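Local coordinates for peptidase M16 domain protein (Alicyclobacillus acidocaldarius subsp. acidocaldarius DSM 446, PDB 4XEA) that is a putative M16-like metallopeptidase that probably hydrolyses peptides at a metal centre, occupied here by nickel, at residues A[355-360]-A[389-394]; A[65-70]-A[114-119]; A[156-161]-A[236-241]. One frame throughout, in Å; residues are numbered along the deposited sequence.

How the interactions relate
Along the chain the three contacts come in series: interaction 2 closes first, interaction 3 follows, and interaction 1 lies last. None touches another. Centre to centre, interaction 1 lies about 37 Å from interaction 2, across the chain's centre, and about 32 Å from interaction 3; about 36 Å separates the latter two. Interaction 2 belongs to the first half, with the metal site and the sheet that includes strand 84-90. Interaction 3 joins the halves, bringing the end of helix 144-156 against the loop entering strand 241-246. Interaction 1 pairs helices 346-363 and 387-396 of the later half, which carries the five-stranded sheet, and is packing away from the metal.

Interaction 1: residues A[355-360]-A[389-394]; sequences KIMGRV and DVIAVL
An antiparallel helix pair in the later half of the M16 fold, formed by helices 346-363 and 387-396, is held by apolar side chains at this point. The axes of the two short segments approach to 10.5 Å with 165° between their directions. No hydrogen bond joins segments 355-360 and 389-394, so between them the contact is one of packing, with 284 Å² buried in all.

Met357, present as selenomethionine, buries the most surface in segment 355-360. Its CG stands anti to the backbone N, and bends at chi2 (67°) and chi3 (88°) turn the end of the side chain toward the other helix. There it crosses Ile391 at about a right angle, Met357 SE lying 3.6 Å from Ile391 CD1, while Met357 CE rests 3.7 Å from Leu394 CB.

Leu394 is the counterpart on the second helix, and its two methyls divide the work. Leu394 CD2 packs 3.7 Å from Ile356 CG2, the two side chains crossing at about a right angle. Leu394 CD1 meets Val360 CG2 tip to tip at 4.0 Å. The other Val360 methyl, CG1, faces Ile391 CD1 at 4.0 Å, and these two side chains slide past each other in opposite directions. Ile391 CD1 thus touches both the selenium of Met357 and a methyl of Val360.

Helix 265-283 adds a third surface: Thr276 touches Ile356, and Thr273 and Ile277 touch Leu394. Just outside the two segments, Arg353 NH1 hydrogen-bonds Leu394 O, a polar tie beside the apolar seam. The pair, laid against helix 265-283, forms part of the helices that accompany the five-stranded sheet in the later half of this tandem alpha/beta M16 fold.

Interaction 2: residues A[65-70]-A[114-119]; sequences HKMFED and DFVQSI. With NA (sodium ion), chain B; NI (nickel (II) ion), chain C.
Phe68 and Phe115 lie side by side and point the same way, with ring centroids 4.7 Å apart and planes inclined by 34°, an oblique arrangement. Phe115 CE1 sits over one face of the Phe68 ring, displaced toward its rim, and the closest atoms are Phe68 CE1 and Phe115 CZ at 3.3 Å. Phe115 reaches this place with chi1 at 100°, well away from a staggered value, which suggests some strain. Val116 CG2 covers the centre of one of its faces, and Phe76 stacks on Phe68.

Met67, a selenomethionine, crosses Phe115 at about a right angle. Met67 CG packs 3.8 Å from Phe115 CE1, and the carbonyl meets the edge of the same ring, Met67 O lying 3.2 Å from Phe115 CD1. The bent side chain carries Met67 CE on to Ile119 CD1.

Beside these side chains, the carbonyls converge on a sodium ion. Met67 O binds it at 2.5 Å, Phe115 O at 2.1 Å and Ser118 O at 2.3 Å; two waters bring the ligands to five. The first water donates to Lys66 O and Glu69 O, the second to Glu69 O and Asp70 OD2. The cation thus ties the type I turn Lys66-Glu69 to the end of helix 105-116, and probably offsets repulsion between the neighbouring Met67 and Phe115 oxygens. Within the turn, Lys66 NZ and Glu69 OE1 form a salt bridge.

At the start of segment 65-70, His65 NE2 binds nickel at 2.2 Å, together with His61 and Glu136; a water is also bound to the nickel. Glu129 hydrogen-bonds His65 ND1. This is the HxxEH motif, the inverse of HExxH, with a distal glutamate, as in M16 metallopeptidases.

Interaction 3: residues A[156-161]-A[236-241]; sequences MYHEHP and TPARSR
With chi1 at -63°, His158 CG stands anti to the carbonyl carbon, and the imidazole swings from the chain just beyond helix 144-156 toward segment 236-241; chi2 of -118° turns the ring so that an edge meets Thr236 and a face meets Ala238. His158 NE2 donates to Thr236 O at 3.0 Å. The acceptor is nearly in the ring plane, yet the bond is bent, with 137° at the hydrogen, and NE2 lies above the carbonyl plane.

Over the face, Ala238 CB sits 3.9 Å from the centroid of the His158 ring and almost on its normal, a CH-pi contact. Alongside, Pro237 CA makes a CA-H...O contact with Met156 O at 3.3 Å. Lys258 NZ hydrogen-bonds both Met156 O and Thr236 O, and the Glu233 carboxylate takes the backbone N-H groups of His158, Glu159 and His160.

An alanine in place of His158 would lose the imidazole, and with it the bond to Thr236 O and the surface under Ala238, and would probably loosen this loop pairing. Met156 and Pro237 also touch Val416, so the end of helix 144-156 packs against the edge of the five-stranded sheet, a junction between the two halves of the M16 fold.

Interaction 1: residues A[355-360]-A[389-394]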
loop_
_atom_site.group_PDB
_atom_site.type_symbol
_atom_site.label_atom_id
_atom_site.label_comp_id
_atom_site.label_asym_id
_atom_site.label_seq_id
_atom_site.Cartn_x
_atom_site.Cartn_y
_atom_site.Cartn_z
ATOM N N LYS A 355 0.273 -11.668 -17.384
ATOM C CA LYS A 355 0.489 -10.733 -16.268
ATOM C C LYS A 355 -0.541 -10.951 -15.177
ATOM O O LYS A 355 -0.195 -11.024 -14.004
ATOM C CB LYS A 355 0.456 -9.263 -16.738
ATOM C CG LYS A 355 0.773 -8.214 -15.629
ATOM C CD LYS A 355 0.396 -6.771 -16.012
ATOM C CE LYS A 355 1.299 -6.146 -17.054
ATOM N NZ LYS A 355 0.817 -4.740 -17.420
ATOM N N ILE A 356 -1.812 -11.034 -15.548
ATOM C CA ILE A 356 -2.878 -11.138 -14.556
ATOM C C ILE A 356 -2.893 -12.537 -13.871
ATOM O O ILE A 356 -3.197 -12.644 -12.700
ATOM C CB ILE A 356 -4.257 -10.789 -15.155
ATOM C CG1 ILE A 356 -4.297 -9.340 -15.711
ATOM C CG2 ILE A 356 -5.373 -11.024 -14.135
ATOM C CD1 ILE A 356 -3.881 -8.211 -14.751
HETATM N N MSE A 357 -2.564 -13.594 -14.597
HETATM C CA MSE A 357 -2.390 -14.923 -13.984
HETATM C C MSE A 357 -1.307 -14.863 -12.906
HETATM O O MSE A 357 -1.511 -15.354 -11.816
HETATM C CB MSE A 357 -2.056 -15.966 -15.050
HETATM C CG MSE A 357 -1.687 -17.339 -14.513
HETATM SE SE MSE A 357 -3.202 -18.194 -13.657
HETATM C CE MSE A 357 -3.880 -19.032 -15.306
ATOM N N GLY A 358 -0.175 -14.238 -13.221
ATOM C CA GLY A 358 0.923 -14.059 -12.267
ATOM C C GLY A 358 0.514 -13.226 -11.056
ATOM O O GLY A 358 0.796 -13.598 -9.912
ATOM N N ARG A 359 -0.163 -12.111 -11.318
ATOM C CA ARG A 359 -0.609 -11.205 -10.273
ATOM C C ARG A 359 -1.541 -11.940 -9.296
ATOM O O ARG A 359 -1.401 -11.815 -8.077
ATOM C CB ARG A 359 -1.283 -9.987 -10.922
ATOM C CG ARG A 359 -1.687 -8.850 -9.980
ATOM C CD ARG A 359 -2.521 -7.757 -10.710
ATOM N NE ARG A 359 -1.772 -6.830 -11.596
ATOM C CZ ARG A 359 -0.526 -6.388 -11.404
ATOM N NH1 ARG A 359 0.031 -5.565 -12.284
ATOM N NH2 ARG A 359 0.174 -6.759 -10.347
ATOM N N VAL A 360 -2.469 -12.720 -9.834
ATOM C CA VAL A 360 -3.383 -13.534 -9.024
ATOM C C VAL A 360 -2.645 -14.636 -8.251
ATOM O O VAL A 360 -2.831 -14.755 -7.057
ATOM C CB VAL A 360 -4.520 -14.133 -9.876
ATOM C CG1 VAL A 360 -5.406 -15.034 -9.047
ATOM C CG2 VAL A 360 -5.370 -12.975 -10.485
ATOM N N ASP A 389 -11.781 -21.460 -9.394
ATOM C CA ASP A 389 -12.775 -20.949 -10.328
ATOM C C ASP A 389 -12.186 -19.748 -11.097
ATOM O O ASP A 389 -12.435 -19.602 -12.300
ATOM C CB ASP A 389 -14.074 -20.477 -9.626
ATOM C CG ASP A 389 -14.862 -21.607 -8.915
ATOM O OD1 ASP A 389 -14.658 -22.807 -9.194
ATOM O OD2 ASP A 389 -15.747 -21.225 -8.094
ATOM N N VAL A 390 -11.463 -18.878 -10.389
ATOM C CA VAL A 390 -10.836 -17.699 -10.987
ATOM C C VAL A 390 -9.696 -18.148 -11.898
ATOM O O VAL A 390 -9.657 -17.812 -13.077
ATOM C CB VAL A 390 -10.331 -16.708 -9.904
ATOM C CG1 VAL A 390 -9.582 -15.489 -10.506
ATOM C CG2 VAL A 390 -11.502 -16.243 -9.057
ATOM N N ILE A 391 -8.822 -18.987 -11.371
ATOM C CA ILE A 391 -7.719 -19.484 -12.167
ATOM C C ILE A 391 -8.236 -20.124 -13.456
ATOM O O ILE A 391 -7.699 -19.855 -14.532
ATOM C CB ILE A 391 -6.859 -20.506 -11.388
ATOM C CG1 ILE A 391 -6.160 -19.798 -10.230
ATOM C CG2 ILE A 391 -5.875 -21.208 -12.320
ATOM C CD1 ILE A 391 -5.113 -18.709 -10.648
ATOM N N ALA A 392 -9.279 -20.944 -13.351
ATOM C CA ALA A 392 -9.803 -21.625 -14.526
ATOM C C ALA A 392 -10.336 -20.649 -15.594
ATOM O O ALA A 392 -10.167 -20.905 -16.785
ATOM C CB ALA A 392 -10.874 -22.696 -14.143
ATOM N N VAL A 393 -10.950 -19.535 -15.187
ATOM C CA VAL A 393 -11.371 -18.510 -16.157
ATOM C C VAL A 393 -10.142 -17.864 -16.826
ATOM O O VAL A 393 -10.147 -17.621 -18.021
ATOM C CB VAL A 393 -12.315 -17.441 -15.523
ATOM C CG1 VAL A 393 -12.597 -16.299 -16.515
ATOM C CG2 VAL A 393 -13.620 -18.093 -15.092
ATOM N N LEU A 394 -9.077 -17.643 -16.062
ATOM C CA LEU A 394 -7.840 -17.082 -16.597
ATOM C C LEU A 394 -7.176 -17.994 -17.628
ATOM O O LEU A 394 -6.571 -17.489 -18.563
ATOM C CB LEU A 394 -6.839 -16.770 -15.481
ATOM C CG LEU A 394 -7.150 -15.529 -14.642
ATOM C CD1 LEU A 394 -6.563 -15.638 -13.247
ATOM C CD2 LEU A 394 -6.634 -14.286 -15.340
#

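Interaction 2: residues A[65-70]-A[114-119]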
loop_
_atom_site.group_PDB
_atom_site.type_symbol
_atom_site.label_atom_id
_atom_site.label_comp_id
_atom_site.label_asym_id
_atom_site.label_seq_id
_atom_site.Cartn_x
_atom_site.Cartn_y
_atom_site.Cartn_z
ATOM N N HIS A 65 -20.106 2.491 11.877
ATOM C CA HIS A 65 -19.538 3.344 12.877
ATOM C C HIS A 65 -19.951 2.892 14.286
ATOM O O HIS A 65 -19.154 2.943 15.217
ATOM C CB HIS A 65 -20.000 4.788 12.678
ATOM C CG HIS A 65 -19.073 5.604 11.852
ATOM N ND1 HIS A 65 -18.434 6.722 12.342
ATOM C CD2 HIS A 65 -18.654 5.455 10.572
ATOM C CE1 HIS A 65 -17.672 7.238 11.392
ATOM N NE2 HIS A 65 -17.792 6.491 10.311
ATOM N N LYS A 66 -21.208 2.489 14.425
ATOM C CA LYS A 66 -21.790 2.229 15.737
ATOM C C LYS A 66 -21.570 0.797 16.206
ATOM O O LYS A 66 -21.808 0.472 17.374
ATOM C CB LYS A 66 -23.282 2.596 15.713
ATOM C CG LYS A 66 -23.564 4.139 15.777
ATOM C CD LYS A 66 -22.682 4.925 16.766
ATOM C CE LYS A 66 -22.752 4.452 18.241
ATOM N NZ LYS A 66 -21.669 5.057 19.102
HETATM N N MSE A 67 -21.073 -0.048 15.307
HETATM C CA MSE A 67 -20.837 -1.452 15.636
HETATM C C MSE A 67 -19.806 -1.611 16.744
HETATM O O MSE A 67 -19.873 -2.584 17.500
HETATM C CB MSE A 67 -20.371 -2.252 14.411
HETATM C CG MSE A 67 -20.547 -3.752 14.546
HETATM SE SE MSE A 67 -22.467 -4.198 14.827
HETATM C CE MSE A 67 -23.206 -3.184 13.339
ATOM N N PHE A 68 -18.873 -0.665 16.854
ATOM C CA PHE A 68 -17.802 -0.771 17.818
ATOM C C PHE A 68 -18.212 -0.340 19.232
ATOM O O PHE A 68 -17.503 -0.635 20.176
ATOM C CB PHE A 68 -16.588 0.010 17.318
ATOM C CG PHE A 68 -15.969 -0.601 16.096
ATOM C CD1 PHE A 68 -14.985 -1.572 16.219
ATOM C CD2 PHE A 68 -16.418 -0.258 14.837
ATOM C CE1 PHE A 68 -14.410 -2.175 15.083
ATOM C CE2 PHE A 68 -15.866 -0.854 13.680
ATOM C CZ PHE A 68 -14.842 -1.805 13.811
ATOM N N GLU A 69 -19.362 0.327 19.373
ATOM C CA GLU A 69 -19.879 0.718 20.704
ATOM C C GLU A 69 -20.169 -0.519 21.564
ATOM O O GLU A 69 -20.847 -1.446 21.093
ATOM C CB GLU A 69 -21.170 1.542 20.553
ATOM C CG GLU A 69 -21.751 2.089 21.878
ATOM C CD GLU A 69 -21.153 3.432 22.290
ATOM O OE1 GLU A 69 -21.367 4.425 21.565
ATOM O OE2 GLU A 69 -20.485 3.495 23.344
ATOM N N ASP A 70 -19.666 -0.536 22.811
ATOM C CA ASP A 70 -19.998 -1.623 23.754
ATOM C C ASP A 70 -19.854 -1.137 25.187
ATOM O O ASP A 70 -18.823 -0.578 25.540
ATOM C CB ASP A 70 -19.089 -2.830 23.516
ATOM C CG ASP A 70 -19.647 -4.132 24.079
ATOM O OD1 ASP A 70 -19.871 -4.232 25.305
ATOM O OD2 ASP A 70 -19.833 -5.079 23.264
ATOM N N ASP A 114 -18.684 -11.600 18.741
ATOM C CA ASP A 114 -19.440 -10.902 19.799
ATOM C C ASP A 114 -19.778 -9.445 19.462
ATOM O O ASP A 114 -20.929 -9.025 19.608
ATOM C CB ASP A 114 -18.678 -10.972 21.126
ATOM C CG ASP A 114 -18.648 -12.375 21.713
ATOM O OD1 ASP A 114 -19.384 -13.282 21.225
ATOM O OD2 ASP A 114 -17.901 -12.554 22.677
ATOM N N PHE A 115 -18.812 -8.665 18.982
ATOM C CA PHE A 115 -19.093 -7.227 18.785
ATOM C C PHE A 115 -19.928 -6.930 17.519
ATOM O O PHE A 115 -20.582 -5.892 17.423
ATOM C CB PHE A 115 -17.811 -6.366 18.898
ATOM C CG PHE A 115 -17.174 -5.951 17.576
ATOM C CD1 PHE A 115 -17.613 -4.827 16.896
ATOM C CD2 PHE A 115 -16.075 -6.645 17.063
ATOM C CE1 PHE A 115 -16.994 -4.413 15.692
ATOM C CE2 PHE A 115 -15.463 -6.258 15.881
ATOM C CZ PHE A 115 -15.924 -5.137 15.186
ATOM N N VAL A 116 -19.925 -7.844 16.564
ATOM C CA VAL A 116 -20.738 -7.681 15.365
ATOM C C VAL A 116 -22.172 -8.211 15.596
ATOM O O VAL A 116 -23.111 -7.725 14.952
ATOM C CB VAL A 116 -20.048 -8.359 14.179
ATOM C CG1 VAL A 116 -20.899 -8.293 12.899
ATOM C CG2 VAL A 116 -18.639 -7.684 13.939
ATOM N N GLN A 117 -22.337 -9.170 16.521
ATOM C CA GLN A 117 -23.652 -9.797 16.788
ATOM C C GLN A 117 -24.476 -9.129 17.890
ATOM O O GLN A 117 -25.551 -9.621 18.242
ATOM C CB GLN A 117 -23.492 -11.311 17.042
ATOM C CG GLN A 117 -23.152 -12.053 15.760
ATOM C CD GLN A 117 -22.908 -13.528 15.912
ATOM O OE1 GLN A 117 -22.357 -14.044 16.946
ATOM N NE2 GLN A 117 -23.300 -14.251 14.869
ATOM N N SER A 118 -23.983 -8.022 18.450
ATOM C CA SER A 118 -24.814 -7.156 19.307
ATOM C C SER A 118 -24.612 -5.722 18.903
ATOM O O SER A 118 -23.516 -5.334 18.504
ATOM C CB SER A 118 -24.452 -7.295 20.794
ATOM O OG SER A 118 -24.519 -8.634 21.203
ATOM N N ILE A 119 -25.652 -4.910 19.019
ATOM C CA ILE A 119 -25.492 -3.481 18.720
ATOM C C ILE A 119 -26.002 -2.722 19.903
ATOM O O ILE A 119 -26.945 -3.173 20.553
ATOM C CB ILE A 119 -26.255 -3.023 17.477
ATOM C CG1 ILE A 119 -25.708 -1.660 17.046
ATOM C CG2 ILE A 119 -27.759 -2.985 17.745
ATOM C CD1 ILE A 119 -26.102 -1.195 15.692
HETATM NA NA NA B . -21.461 -4.244 18.402
HETATM NI NI NI C . -17.023 6.476 8.244
HETATM O O HOH W 1 -22.422 -1.961 18.956
HETATM O O HOH W 2 -20.744 -4.353 20.595
HETATM O O HOH W 3 -14.731 6.473 9.082
#

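Interaction 3: residues A[156-161]-A[236-241]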
loop_
_atom_site.group_PDB
_atom_site.type_symbol
_atom_site.label_atom_id
_atom_site.label_comp_id
_atom_site.label_asym_id
_atom_site.label_seq_id
_atom_site.Cartn_x
_atom_site.Cartn_y
_atom_site.Cartn_z
HETATM N N MSE A 156 -23.327 9.445 -14.736
HETATM C CA MSE A 156 -23.628 8.144 -15.295
HETATM C C MSE A 156 -25.021 7.592 -14.922
HETATM O O MSE A 156 -25.717 7.048 -15.787
HETATM C CB MSE A 156 -22.526 7.158 -14.903
HETATM C CG MSE A 156 -22.693 5.745 -15.363
HETATM SE SE MSE A 156 -21.139 4.613 -15.014
HETATM C CE MSE A 156 -19.949 5.384 -16.181
ATOM N N TYR A 157 -25.404 7.749 -13.655
ATOM C CA TYR A 157 -26.553 7.064 -13.092
ATOM C C TYR A 157 -27.720 8.033 -12.912
ATOM O O TYR A 157 -27.574 9.119 -12.363
ATOM C CB TYR A 157 -26.168 6.310 -11.767
ATOM C CG TYR A 157 -25.382 5.089 -12.032
ATOM C CD1 TYR A 157 -26.006 3.894 -12.412
ATOM C CD2 TYR A 157 -23.984 5.108 -11.986
ATOM C CE1 TYR A 157 -25.258 2.722 -12.687
ATOM C CE2 TYR A 157 -23.242 3.953 -12.257
ATOM C CZ TYR A 157 -23.869 2.792 -12.642
ATOM O OH TYR A 157 -23.100 1.726 -12.945
ATOM N N HIS A 158 -28.900 7.633 -13.395
ATOM C CA HIS A 158 -30.099 8.418 -13.231
ATOM C C HIS A 158 -30.709 8.303 -11.829
ATOM O O HIS A 158 -31.162 9.305 -11.284
ATOM C CB HIS A 158 -31.196 7.983 -14.222
ATOM C CG HIS A 158 -30.840 8.179 -15.663
ATOM N ND1 HIS A 158 -31.553 9.011 -16.499
ATOM C CD2 HIS A 158 -29.887 7.603 -16.427
ATOM C CE1 HIS A 158 -31.010 8.979 -17.704
ATOM N NE2 HIS A 158 -29.984 8.148 -17.677
ATOM N N GLU A 159 -30.830 7.076 -11.337
ATOM C CA GLU A 159 -31.642 6.773 -10.137
ATOM C C GLU A 159 -30.977 5.769 -9.183
ATOM O O GLU A 159 -31.313 5.752 -8.015
ATOM C CB GLU A 159 -32.976 6.083 -10.513
ATOM C CG GLU A 159 -33.918 6.789 -11.371
ATOM C CD GLU A 159 -34.659 5.820 -12.343
ATOM O OE1 GLU A 159 -35.443 4.932 -11.885
ATOM O OE2 GLU A 159 -34.462 6.001 -13.580
ATOM N N HIS A 160 -30.120 4.882 -9.693
ATOM C CA HIS A 160 -29.484 3.858 -8.884
ATOM C C HIS A 160 -28.776 4.490 -7.647
ATOM O O HIS A 160 -28.120 5.525 -7.788
ATOM C CB HIS A 160 -28.479 3.058 -9.713
ATOM C CG HIS A 160 -28.063 1.766 -9.074
ATOM N ND1 HIS A 160 -27.285 1.712 -7.936
ATOM C CD2 HIS A 160 -28.377 0.479 -9.380
ATOM C CE1 HIS A 160 -27.112 0.450 -7.585
ATOM N NE2 HIS A 160 -27.763 -0.319 -8.440
ATOM N N PRO A 161 -28.937 3.898 -6.440
ATOM C CA PRO A 161 -28.289 4.450 -5.251
ATOM C C PRO A 161 -26.774 4.613 -5.287
ATOM O O PRO A 161 -26.243 5.413 -4.494
ATOM C CB PRO A 161 -28.646 3.430 -4.155
ATOM C CG PRO A 161 -29.950 2.870 -4.585
ATOM C CD PRO A 161 -29.828 2.778 -6.078
ATOM N N THR A 236 -28.200 4.231 -20.694
ATOM C CA THR A 236 -27.452 5.384 -21.136
ATOM C C THR A 236 -27.221 6.343 -19.952
ATOM O O THR A 236 -28.009 6.401 -19.018
ATOM C CB THR A 236 -28.209 6.141 -22.240
ATOM O OG1 THR A 236 -29.557 6.373 -21.810
ATOM C CG2 THR A 236 -28.223 5.346 -23.634
ATOM N N PRO A 237 -26.167 7.157 -20.022
ATOM C CA PRO A 237 -25.875 8.056 -18.912
ATOM C C PRO A 237 -26.879 9.190 -18.836
ATOM O O PRO A 237 -27.475 9.551 -19.838
ATOM C CB PRO A 237 -24.470 8.606 -19.230
ATOM C CG PRO A 237 -24.149 8.231 -20.558
ATOM C CD PRO A 237 -25.103 7.141 -21.037
ATOM N N ALA A 238 -27.045 9.739 -17.644
ATOM C CA ALA A 238 -27.886 10.918 -17.449
ATOM C C ALA A 238 -27.250 12.134 -18.142
ATOM O O ALA A 238 -27.928 12.903 -18.784
ATOM C CB ALA A 238 -28.139 11.160 -15.908
ATOM N N ARG A 239 -25.944 12.274 -18.029
ATOM C CA ARG A 239 -25.182 13.301 -18.753
ATOM C C ARG A 239 -23.907 12.602 -19.253
ATOM O O ARG A 239 -23.202 11.981 -18.488
ATOM C CB ARG A 239 -24.857 14.496 -17.810
ATOM C CG ARG A 239 -26.078 15.366 -17.438
ATOM C CD ARG A 239 -25.786 16.458 -16.345
ATOM N NE ARG A 239 -25.619 15.857 -15.011
ATOM C CZ ARG A 239 -24.459 15.684 -14.366
ATOM N NH1 ARG A 239 -23.298 16.095 -14.896
ATOM N NH2 ARG A 239 -24.463 15.094 -13.156
ATOM N N SER A 240 -23.589 12.725 -20.528
ATOM C CA SER A 240 -22.451 11.987 -21.071
ATOM C C SER A 240 -21.129 12.769 -21.006
ATOM O O SER A 240 -20.077 12.201 -21.284
ATOM C CB SER A 240 -22.739 11.562 -22.526
ATOM O OG SER A 240 -22.861 12.680 -23.355
ATOM N N ARG A 241 -21.194 14.053 -20.634
ATOM C CA ARG A 241 -20.010 14.906 -20.566
ATOM C C ARG A 241 -20.149 15.881 -19.409
ATOM O O ARG A 241 -21.205 16.471 -19.218
ATOM C CB ARG A 241 -19.807 15.709 -21.868
ATOM C CG ARG A 241 -19.760 14.919 -23.206
ATOM C CD ARG A 241 -18.400 14.251 -23.379
ATOM N NE ARG A 241 -18.266 13.544 -24.652
ATOM C CZ ARG A 241 -18.743 12.319 -24.910
ATOM N NH1 ARG A 241 -19.387 11.615 -23.994
ATOM N NH2 ARG A 241 -18.562 11.786 -26.109
#